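Local structure of tellurite resistance protein of COG3793 (2OU3) at residues 53-58 with 70-75; 78-83 with 120-125; 96-101 with 134-139. The protein is a TerB-like, all-helical protein of unproven function, probably linked to tellurite resistance, that binds zinc and an indole carbaldehyde in the crystal. All coordinates share one frame; numbering follows the deposited sequence.

Contact 1 of 3, residues 53-58 with 70-75; sequences WALGFC and DLKTYE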
loop_
_atom_site.group_PDB
_atom_site.type_symbol
_atom_site.label_atom_id
_atom_site.label_comp_id
_atom_site.label_asym_id
_atom_site.label_seq_id
_atom_site.Cartn_x
_atom_site.Cartn_y
_atom_site.Cartn_z
ATOM N N TRP A 53 -14.056 -0.692 -3.646
ATOM C CA TRP A 53 -12.643 -1.008 -3.468
ATOM C C TRP A 53 -11.757 -0.299 -4.502
ATOM O O TRP A 53 -10.671 0.246 -4.187
ATOM C CB TRP A 53 -12.478 -2.508 -3.580
ATOM C CG TRP A 53 -11.172 -2.993 -3.101
ATOM C CD1 TRP A 53 -10.888 -3.452 -1.844
ATOM C CD2 TRP A 53 -9.970 -3.118 -3.858
ATOM N NE1 TRP A 53 -9.594 -3.853 -1.785
ATOM C CE2 TRP A 53 -8.996 -3.646 -2.997
ATOM C CE3 TRP A 53 -9.614 -2.814 -5.182
ATOM C CZ2 TRP A 53 -7.691 -3.890 -3.406
ATOM C CZ3 TRP A 53 -8.311 -3.029 -5.573
ATOM C CH2 TRP A 53 -7.366 -3.575 -4.683
ATOM N N ALA A 54 -12.206 -0.297 -5.745
ATOM C CA ALA A 54 -11.457 0.338 -6.835
ATOM C C ALA A 54 -11.309 1.855 -6.595
ATOM O O ALA A 54 -10.223 2.422 -6.769
ATOM C CB ALA A 54 -12.157 0.080 -8.157
ATOM N N LEU A 55 -12.416 2.501 -6.197
ATOM C CA LEU A 55 -12.423 3.939 -5.921
ATOM C C LEU A 55 -11.538 4.276 -4.738
ATOM O O LEU A 55 -10.822 5.288 -4.755
ATOM C CB LEU A 55 -13.837 4.434 -5.640
ATOM C CG LEU A 55 -14.854 4.523 -6.768
ATOM C CD1 LEU A 55 -16.166 5.067 -6.228
ATOM C CD2 LEU A 55 -14.390 5.421 -7.797
ATOM N N GLY A 56 -11.553 3.404 -3.727
ATOM C CA GLY A 56 -10.716 3.607 -2.538
ATOM C C GLY A 56 -9.232 3.470 -2.876
ATOM O O GLY A 56 -8.390 4.231 -2.392
ATOM N N PHE A 57 -8.912 2.498 -3.721
ATOM C CA PHE A 57 -7.544 2.264 -4.170
ATOM C C PHE A 57 -7.087 3.503 -4.930
ATOM O O PHE A 57 -6.062 4.072 -4.620
ATOM C CB PHE A 57 -7.547 1.003 -5.028
ATOM C CG PHE A 57 -6.219 0.597 -5.571
ATOM C CD1 PHE A 57 -5.056 0.716 -4.824
ATOM C CD2 PHE A 57 -6.166 0.004 -6.831
ATOM C CE1 PHE A 57 -3.841 0.291 -5.335
ATOM C CE2 PHE A 57 -4.941 -0.413 -7.358
ATOM C CZ PHE A 57 -3.800 -0.269 -6.620
ATOM N N CYS A 58 -7.944 4.008 -5.826
ATOM C CA CYS A 58 -7.603 5.169 -6.621
ATOM C C CYS A 58 -7.449 6.412 -5.736
ATOM O O CYS A 58 -6.474 7.159 -5.848
ATOM C CB CYS A 58 -8.637 5.386 -7.732
ATOM S SG CYS A 58 -8.299 6.811 -8.795
ATOM N N ASP A 70 -15.785 11.640 -10.991
ATOM C CA ASP A 70 -16.038 11.199 -12.371
ATOM C C ASP A 70 -16.069 9.647 -12.495
ATOM O O ASP A 70 -16.861 9.099 -13.278
ATOM C CB ASP A 70 -14.998 11.847 -13.294
ATOM C CG ASP A 70 -15.165 11.486 -14.732
ATOM O OD1 ASP A 70 -15.996 12.121 -15.392
ATOM O OD2 ASP A 70 -14.403 10.627 -15.211
ATOM N N LEU A 71 -15.260 8.942 -11.717
ATOM C CA LEU A 71 -15.358 7.470 -11.653
ATOM C C LEU A 71 -16.681 7.008 -11.045
ATOM O O LEU A 71 -17.227 5.979 -11.454
ATOM C CB LEU A 71 -14.185 6.854 -10.860
ATOM C CG LEU A 71 -12.796 6.873 -11.490
ATOM C CD1 LEU A 71 -11.694 6.400 -10.514
ATOM C CD2 LEU A 71 -12.787 6.053 -12.752
ATOM N N LYS A 72 -17.179 7.738 -10.046
ATOM C CA LYS A 72 -18.458 7.390 -9.413
ATOM C C LYS A 72 -19.602 7.288 -10.414
ATOM O O LYS A 72 -20.410 6.374 -10.319
ATOM C CB LYS A 72 -18.837 8.378 -8.296
ATOM C CG LYS A 72 -17.998 8.165 -7.040
ATOM C CD LYS A 72 -18.577 8.801 -5.792
ATOM C CE LYS A 72 -17.919 10.121 -5.436
ATOM N NZ LYS A 72 -17.730 10.278 -3.948
ATOM N N THR A 73 -19.641 8.204 -11.380
ATOM C CA THR A 73 -20.703 8.253 -12.402
ATOM C C THR A 73 -20.349 7.488 -13.687
ATOM O O THR A 73 -21.172 7.337 -14.596
ATOM C CB THR A 73 -21.006 9.714 -12.765
ATOM O OG1 THR A 73 -19.824 10.335 -13.310
ATOM C CG2 THR A 73 -21.464 10.493 -11.517
ATOM N N TYR A 74 -19.129 6.976 -13.763
ATOM C CA TYR A 74 -18.674 6.311 -14.960
ATOM C C TYR A 74 -19.339 4.956 -15.134
ATOM O O TYR A 74 -19.330 4.111 -14.232
ATOM C CB TYR A 74 -17.178 6.113 -14.915
ATOM C CG TYR A 74 -16.570 5.472 -16.160
ATOM C CD1 TYR A 74 -16.470 6.176 -17.349
ATOM C CD2 TYR A 74 -15.984 4.204 -16.099
ATOM C CE1 TYR A 74 -15.870 5.609 -18.475
ATOM C CE2 TYR A 74 -15.388 3.625 -17.222
ATOM C CZ TYR A 74 -15.325 4.340 -18.394
ATOM O OH TYR A 74 -14.737 3.791 -19.500
ATOM N N GLU A 75 -19.893 4.776 -16.317
ATOM C CA GLU A 75 -20.465 3.522 -16.739
ATOM C C GLU A 75 -19.399 2.854 -17.596
ATOM O O GLU A 75 -19.066 3.326 -18.694
ATOM C CB GLU A 75 -21.738 3.767 -17.555
ATOM C CG GLU A 75 -23.021 3.756 -16.714
ATOM C CD GLU A 75 -23.506 2.335 -16.416
ATOM O OE1 GLU A 75 -22.947 1.686 -15.502
ATOM O OE2 GLU A 75 -24.448 1.868 -17.101
#
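Within the all-helical TerB-like fold, helix 48-60 and the end of helix 65-73 form a helix pair joined by a short connection, and Leu55 and Leu71 meet at its apolar seam. Leu55 CA and Leu71 CA, 7.3 Å apart, are the nearest CA pair of the two segments. The two leucines run past each other in opposite directions, so that each overlaps the flank of the other rather than meeting end to end. Both place CG beside the backbone N and anti to the carbonyl carbon (chi1 -71° in each), which sends Leu55 CD1 and CD2 toward 70-75, while Leu71 answers with CB and CD1. Leu55 CD2 packs on Leu71 CB at 3.4 Å, closer than ordinary carbon-carbon contact, and lies 4.0 Å from Leu71 CD1. The other methyl, Leu55 CD1, touches Lys72 CG at 3.7 Å; here the side chains cross at about a right angle, and it is the aliphatic part of the exposed lysine that borders the seam.

Met33 of helix 26-41 touches both Cys58 and Leu71, bringing a third helix against the pair, while Leu8 and Ile5 of the second subunit pack on Leu55 and Lys72. Lys51 NZ donates to the carbonyl oxygens of Leu71, Lys72 and Tyr74, tying helix 48-60 to the C-terminal end of helix 65-73 and the residue just beyond it. Farther along the seam, Cys58 SG lies 3.8 Å from Leu71 CD1, a van der Waals contact of sulfur with methyl.

Contact 2 of 3, residues 78-83 with 120-125; sequences EALEEV and RKMATI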
loop_
_atom_site.group_PDB
_atom_site.type_symbol
_atom_site.label_atom_id
_atom_site.label_comp_id
_atom_site.label_asym_id
_atom_site.label_seq_id
_atom_site.Cartn_x
_atom_site.Cartn_y
_atom_site.Cartn_z
ATOM N N GLU A 78 -17.469 1.036 -22.187
ATOM C CA GLU A 78 -16.688 1.362 -23.392
ATOM C C GLU A 78 -15.794 0.190 -23.795
ATOM O O GLU A 78 -15.615 -0.739 -23.020
ATOM C CB GLU A 78 -15.817 2.582 -23.141
ATOM C CG GLU A 78 -16.591 3.766 -22.570
ATOM C CD GLU A 78 -15.731 5.005 -22.509
ATOM O OE1 GLU A 78 -14.902 5.127 -21.573
ATOM O OE2 GLU A 78 -15.860 5.822 -23.441
ATOM N N ALA A 79 -15.242 0.227 -25.011
ATOM C CA ALA A 79 -14.349 -0.837 -25.453
ATOM C C ALA A 79 -12.981 -0.643 -24.785
ATOM O O ALA A 79 -12.409 0.444 -24.822
ATOM C CB ALA A 79 -14.235 -0.859 -26.979
ATOM N N LEU A 80 -12.485 -1.683 -24.132
ATOM C CA LEU A 80 -11.258 -1.587 -23.336
ATOM C C LEU A 80 -10.076 -1.103 -24.182
ATOM O O LEU A 80 -9.289 -0.258 -23.756
ATOM C CB LEU A 80 -10.946 -2.934 -22.716
ATOM C CG LEU A 80 -9.669 -3.079 -21.886
ATOM C CD1 LEU A 80 -9.559 -2.111 -20.727
ATOM C CD2 LEU A 80 -9.597 -4.539 -21.404
ATOM N N GLU A 81 -9.966 -1.613 -25.400
ATOM C CA GLU A 81 -8.866 -1.171 -26.280
ATOM C C GLU A 81 -8.932 0.303 -26.636
ATOM O O GLU A 81 -7.912 0.944 -26.882
ATOM C CB GLU A 81 -8.835 -2.004 -27.569
ATOM C CG GLU A 81 -10.061 -1.842 -28.495
ATOM C CD GLU A 81 -11.217 -2.810 -28.183
ATOM O OE1 GLU A 81 -11.263 -3.404 -27.078
ATOM O OE2 GLU A 81 -12.094 -2.951 -29.066
ATOM N N GLU A 82 -10.142 0.842 -26.726
ATOM C CA GLU A 82 -10.312 2.273 -26.998
ATOM C C GLU A 82 -9.953 3.120 -25.776
ATOM O O GLU A 82 -9.370 4.193 -25.905
ATOM C CB GLU A 82 -11.733 2.584 -27.437
ATOM C CG GLU A 82 -12.139 1.855 -28.735
ATOM C CD GLU A 82 -13.497 2.315 -29.280
ATOM O OE1 GLU A 82 -14.100 3.258 -28.707
ATOM O OE2 GLU A 82 -13.974 1.707 -30.264
ATOM N N VAL A 83 -10.296 2.639 -24.600
ATOM C CA VAL A 83 -9.973 3.361 -23.393
ATOM C C VAL A 83 -8.450 3.509 -23.233
ATOM O O VAL A 83 -7.941 4.620 -23.008
ATOM C CB VAL A 83 -10.647 2.711 -22.173
ATOM C CG1 VAL A 83 -10.255 3.464 -20.883
ATOM C CG2 VAL A 83 -12.157 2.748 -22.347
ATOM N N ARG A 120 -9.747 -13.601 -18.544
ATOM C CA ARG A 120 -9.029 -14.142 -19.690
ATOM C C ARG A 120 -9.509 -13.496 -20.981
ATOM O O ARG A 120 -8.707 -13.246 -21.869
ATOM C CB ARG A 120 -9.104 -15.682 -19.698
ATOM C CG ARG A 120 -7.983 -16.258 -18.836
ATOM C CD ARG A 120 -8.147 -17.665 -18.338
ATOM N NE ARG A 120 -7.109 -17.963 -17.328
ATOM C CZ ARG A 120 -7.142 -17.537 -16.076
ATOM N NH1 ARG A 120 -8.141 -16.766 -15.640
ATOM N NH2 ARG A 120 -6.164 -17.873 -15.262
ATOM N N LYS A 121 -10.815 -13.247 -21.085
ATOM C CA LYS A 121 -11.377 -12.535 -22.241
ATOM C C LYS A 121 -10.764 -11.154 -22.380
ATOM O O LYS A 121 -10.460 -10.718 -23.495
ATOM C CB LYS A 121 -12.910 -12.437 -22.143
ATOM C CG LYS A 121 -13.621 -13.735 -22.452
ATOM C CD LYS A 121 -15.149 -13.579 -22.480
HETATM N N MSE A 122 -10.552 -10.483 -21.247
HETATM C CA MSE A 122 -9.949 -9.149 -21.243
HETATM C C MSE A 122 -8.466 -9.219 -21.551
HETATM O O MSE A 122 -7.951 -8.403 -22.320
HETATM C CB MSE A 122 -10.152 -8.435 -19.906
HETATM C CG MSE A 122 -11.592 -8.100 -19.572
HETATM SE SE MSE A 122 -12.500 -7.036 -20.990
HETATM C CE MSE A 122 -13.935 -7.983 -21.091
ATOM N N ALA A 123 -7.777 -10.210 -20.971
ATOM C CA ALA A 123 -6.356 -10.429 -21.283
ATOM C C ALA A 123 -6.130 -10.687 -22.750
ATOM O O ALA A 123 -5.123 -10.247 -23.301
ATOM C CB ALA A 123 -5.781 -11.561 -20.445
ATOM N N THR A 124 -7.057 -11.393 -23.405
ATOM C CA THR A 124 -6.972 -11.573 -24.846
ATOM C C THR A 124 -7.054 -10.219 -25.577
ATOM O O THR A 124 -6.238 -9.925 -26.475
ATOM C CB THR A 124 -8.067 -12.519 -25.313
ATOM O OG1 THR A 124 -8.132 -13.630 -24.405
ATOM C CG2 THR A 124 -7.770 -12.984 -26.709
ATOM N N ILE A 125 -8.022 -9.406 -25.186
ATOM C CA ILE A 125 -8.178 -8.049 -25.727
ATOM C C ILE A 125 -6.923 -7.230 -25.489
ATOM O O ILE A 125 -6.442 -6.552 -26.390
ATOM C CB ILE A 125 -9.403 -7.347 -25.126
ATOM C CG1 ILE A 125 -10.685 -8.040 -25.618
ATOM C CG2 ILE A 125 -9.418 -5.854 -25.525
ATOM C CD1 ILE A 125 -11.954 -7.676 -24.837
#
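Leu80 and Met122, the latter present as selenomethionine, make the apolar part of a join between the short helix 80-84 and helix 113-126 of the TerB-like helical fold. Leu80 CD2 lies 3.9 Å from Met122 SE, the side chains meeting at a slant. The Met122 chain is bent at chi2 (-55°) and chi3, and its selenium, not its terminal methyl, does the touching. The same Leu80 methyl also approaches Ile125 CG2, more loosely, at 4.3 Å. Helix 26-41 backs this group, with Ser35 and Thr38 against Leu80 and Cys39 against Met122.

On the solvent-exposed side, where Glu81 and Ile125 lie, the contact becomes mixed. Glu81 has CG between its backbone N and carbonyl carbon (chi1 65°), and the bend at chi2 brings the carboxylate near Ile125: Glu81 OE1 is 3.4 Å from Ile125 CG2, a van der Waals contact of oxygen with methyl.

No hydrogen bond crosses between the segments; within them, Ala79 occupies the N-cap position of helix 80-84, and its O receives Val83 N at 3.1 Å. In helix 113-126, Arg120 O accepts two donors from opposite faces of its carbonyl plane: Thr124 N at 2.9 Å and Thr124 OG1 at 2.6 Å.

Contact 3 of 3, residues 96-101 with 134-139; sequences DILLSA and DQLEQL. With I3A (1H-indole-3-carbaldehyde), chain E.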
loop_
_atom_site.group_PDB
_atom_site.type_symbol
_atom_site.label_atom_id
_atom_site.label_comp_id
_atom_site.label_asym_id
_atom_site.label_seq_id
_atom_site.Cartn_x
_atom_site.Cartn_y
_atom_site.Cartn_z
ATOM N N ASP A 96 -0.536 -4.535 -15.525
ATOM C CA ASP A 96 -0.846 -3.747 -14.353
ATOM C C ASP A 96 -2.381 -3.601 -14.244
ATOM O O ASP A 96 -2.971 -3.836 -13.200
ATOM C CB ASP A 96 -0.098 -2.426 -14.549
ATOM C CG ASP A 96 -0.248 -1.426 -13.404
ATOM O OD1 ASP A 96 -0.983 -1.668 -12.412
ATOM O OD2 ASP A 96 0.459 -0.380 -13.533
ATOM N N ILE A 97 -3.022 -3.240 -15.349
ATOM C CA ILE A 97 -4.455 -3.100 -15.380
ATOM C C ILE A 97 -5.106 -4.444 -14.958
ATOM O O ILE A 97 -6.046 -4.471 -14.164
ATOM C CB ILE A 97 -4.957 -2.721 -16.835
ATOM C CG1 ILE A 97 -4.611 -1.256 -17.202
ATOM C CG2 ILE A 97 -6.474 -2.990 -16.985
ATOM C CD1 ILE A 97 -4.562 -0.969 -18.742
ATOM N N LEU A 98 -4.622 -5.536 -15.540
ATOM C CA LEU A 98 -5.220 -6.880 -15.298
ATOM C C LEU A 98 -5.145 -7.260 -13.841
ATOM O O LEU A 98 -6.117 -7.735 -13.264
ATOM C CB LEU A 98 -4.523 -7.931 -16.151
ATOM C CG LEU A 98 -5.377 -9.195 -16.325
ATOM C CD1 LEU A 98 -6.427 -8.783 -17.370
ATOM C CD2 LEU A 98 -4.625 -10.417 -16.805
ATOM N N LEU A 99 -3.972 -7.043 -13.232
ATOM C CA LEU A 99 -3.756 -7.351 -11.843
ATOM C C LEU A 99 -4.672 -6.557 -10.934
ATOM O O LEU A 99 -5.266 -7.103 -10.028
ATOM C CB LEU A 99 -2.274 -7.161 -11.450
ATOM C CG LEU A 99 -1.969 -7.470 -9.971
ATOM C CD1 LEU A 99 -2.291 -8.919 -9.598
ATOM C CD2 LEU A 99 -0.510 -7.104 -9.605
ATOM N N SER A 100 -4.805 -5.269 -11.173
ATOM C CA SER A 100 -5.767 -4.464 -10.406
ATOM C C SER A 100 -7.196 -4.964 -10.619
ATOM O O SER A 100 -7.970 -5.037 -9.681
ATOM C CB SER A 100 -5.660 -2.987 -10.803
ATOM O OG SER A 100 -4.425 -2.441 -10.341
ATOM N N ALA A 101 -7.533 -5.335 -11.858
ATOM C CA ALA A 101 -8.859 -5.876 -12.162
ATOM C C ALA A 101 -9.148 -7.170 -11.394
ATOM O O ALA A 101 -10.257 -7.379 -10.881
ATOM C CB ALA A 101 -9.005 -6.133 -13.667
ATOM N N ASP A 134 -2.073 -16.492 -15.848
ATOM C CA ASP A 134 -1.933 -17.461 -14.745
ATOM C C ASP A 134 -0.961 -16.962 -13.673
ATOM O O ASP A 134 -1.215 -17.095 -12.481
ATOM C CB ASP A 134 -1.559 -18.856 -15.282
ATOM C CG ASP A 134 -2.715 -19.522 -15.987
ATOM O OD1 ASP A 134 -3.837 -19.155 -15.667
ATOM O OD2 ASP A 134 -2.535 -20.337 -16.915
ATOM N N GLN A 135 0.140 -16.350 -14.089
ATOM C CA GLN A 135 1.101 -15.799 -13.148
ATOM C C GLN A 135 0.560 -14.622 -12.353
ATOM O O GLN A 135 0.852 -14.500 -11.146
ATOM C CB GLN A 135 2.404 -15.403 -13.861
ATOM C CG GLN A 135 3.253 -16.627 -14.241
ATOM C CD GLN A 135 4.374 -16.291 -15.192
ATOM O OE1 GLN A 135 4.874 -15.187 -15.183
ATOM N NE2 GLN A 135 4.781 -17.259 -16.018
ATOM N N LEU A 136 -0.247 -13.786 -13.011
ATOM C CA LEU A 136 -0.828 -12.625 -12.359
ATOM C C LEU A 136 -1.865 -13.067 -11.333
ATOM O O LEU A 136 -1.920 -12.515 -10.231
ATOM C CB LEU A 136 -1.464 -11.700 -13.389
ATOM C CG LEU A 136 -0.451 -10.934 -14.239
ATOM C CD1 LEU A 136 -1.179 -10.264 -15.407
ATOM C CD2 LEU A 136 0.358 -9.923 -13.398
ATOM N N GLU A 137 -2.678 -14.068 -11.682
ATOM C CA GLU A 137 -3.628 -14.633 -10.717
ATOM C C GLU A 137 -2.911 -15.217 -9.506
ATOM O O GLU A 137 -3.329 -15.019 -8.365
ATOM C CB GLU A 137 -4.512 -15.703 -11.330
ATOM C CG GLU A 137 -5.412 -15.161 -12.405
ATOM C CD GLU A 137 -6.677 -15.981 -12.617
ATOM O OE1 GLU A 137 -6.720 -17.160 -12.204
ATOM O OE2 GLU A 137 -7.636 -15.424 -13.214
ATOM N N GLN A 138 -1.829 -15.936 -9.755
ATOM C CA GLN A 138 -1.048 -16.527 -8.688
ATOM C C GLN A 138 -0.465 -15.457 -7.788
ATOM O O GLN A 138 -0.479 -15.611 -6.565
ATOM C CB GLN A 138 0.066 -17.403 -9.250
ATOM C CG GLN A 138 0.931 -18.052 -8.189
ATOM C CD GLN A 138 2.009 -18.935 -8.799
ATOM O OE1 GLN A 138 2.959 -18.441 -9.422
ATOM N NE2 GLN A 138 1.867 -20.247 -8.621
ATOM N N LEU A 139 0.063 -14.403 -8.400
ATOM C CA LEU A 139 0.602 -13.288 -7.657
ATOM C C LEU A 139 -0.474 -12.676 -6.714
ATOM O O LEU A 139 -0.213 -12.473 -5.530
ATOM C CB LEU A 139 1.142 -12.254 -8.605
ATOM C CG LEU A 139 1.733 -11.012 -7.938
ATOM C CD1 LEU A 139 3.012 -11.351 -7.178
ATOM C CD2 LEU A 139 1.972 -9.961 -8.995
HETATM O O I3A E . -2.276 6.236 -11.957
HETATM C "C3'" I3A E . -2.054 5.118 -11.498
HETATM C C3 I3A E . -1.416 4.124 -12.395
HETATM C C2 I3A E . -1.051 2.864 -12.004
HETATM N N I3A E . -0.471 2.246 -13.089
HETATM C C8 I3A E . -0.449 3.057 -14.166
HETATM C C9 I3A E . -1.057 4.343 -13.800
HETATM C C4 I3A E . -1.133 5.399 -14.721
HETATM C C5 I3A E . -0.664 5.188 -15.996
HETATM C C6 I3A E . -0.073 3.970 -16.370
HETATM C C7 I3A E . 0.029 2.932 -15.456
#
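Leu136 faces both Leu98 and Leu99 across the gap between helices 94-106 and 130-154. Just before it on the second segment, Asp134 is salt-bridged to Arg120 and Gln135 packs on Leu153 of the second subunit, which also touches Leu136. At Leu136 the CA atoms of the two segments come nearest, Leu136 CA lying 6.1 Å from Leu99 CA. Its CG is anti to the carbonyl carbon (chi1 -73°), and the two methyls divide their work. Leu136 CD1 meets Leu98 CD2 at 3.7 Å, where the side chains cross at about a right angle, while Leu136 CD2 stands 4.3 Å from Leu99 CB. Leu99 CD1 in turn reaches past the side chain to the backbone, 3.7 Å from Leu136 O.

This is a helix-helix interface of the TerB-like helical fold: the local axes approach to 9.7 Å at a signed crossing angle of -45°, and all four leucines that build it are buried. Leu98 also touches Ile119 and Ala123 of helix 113-126.

Glu137 has its CB directed away from the 96-101 segment, and its carboxylate forms a salt bridge with Arg120. Two residues on, Leu139 continues the seam: Leu139 CD2 meets Leu99 CD2 at 3.8 Å, again with the side chains roughly perpendicular, and Leu146 of the second subunit packs on Leu139.

The first segment carries a polar site on another side. Asp96 CB points away from helix 130-154, and Asp96 OD2 accepts the indole N-H of 1H-indole-3-carbaldehyde at 2.8 Å from the ligand N, nearly straight at 165°. Tyr155 of the second subunit is hydrogen-bonded to the same oxygen, whereas Asp96 OD1 is paired with Tyr32 OH.

Overall arrangement
Contacts 1 and 3 are buried, lie on opposite sides of the chain's centre about 19 Å apart between centres, and both touch the second subunit; contact 2 is partly exposed and neither of its segments meets another protein chain. All three seams are mainly apolar, with no hydrogen bond across them, but contact 3 is wholly leucine, contact 1 adds cysteine sulfur and a lysine stem, and contact 2 adds selenium and a carboxylate. Helix 26-41 touches all three. Phe57 meets Ser100 between contacts 1 and 3, and Tyr74 meets Val83 between contacts 1 and 2. The segments of contacts 2 and 3 alternate along the chain and are joined by Arg120, salt-bridged to Asp134 and Glu137.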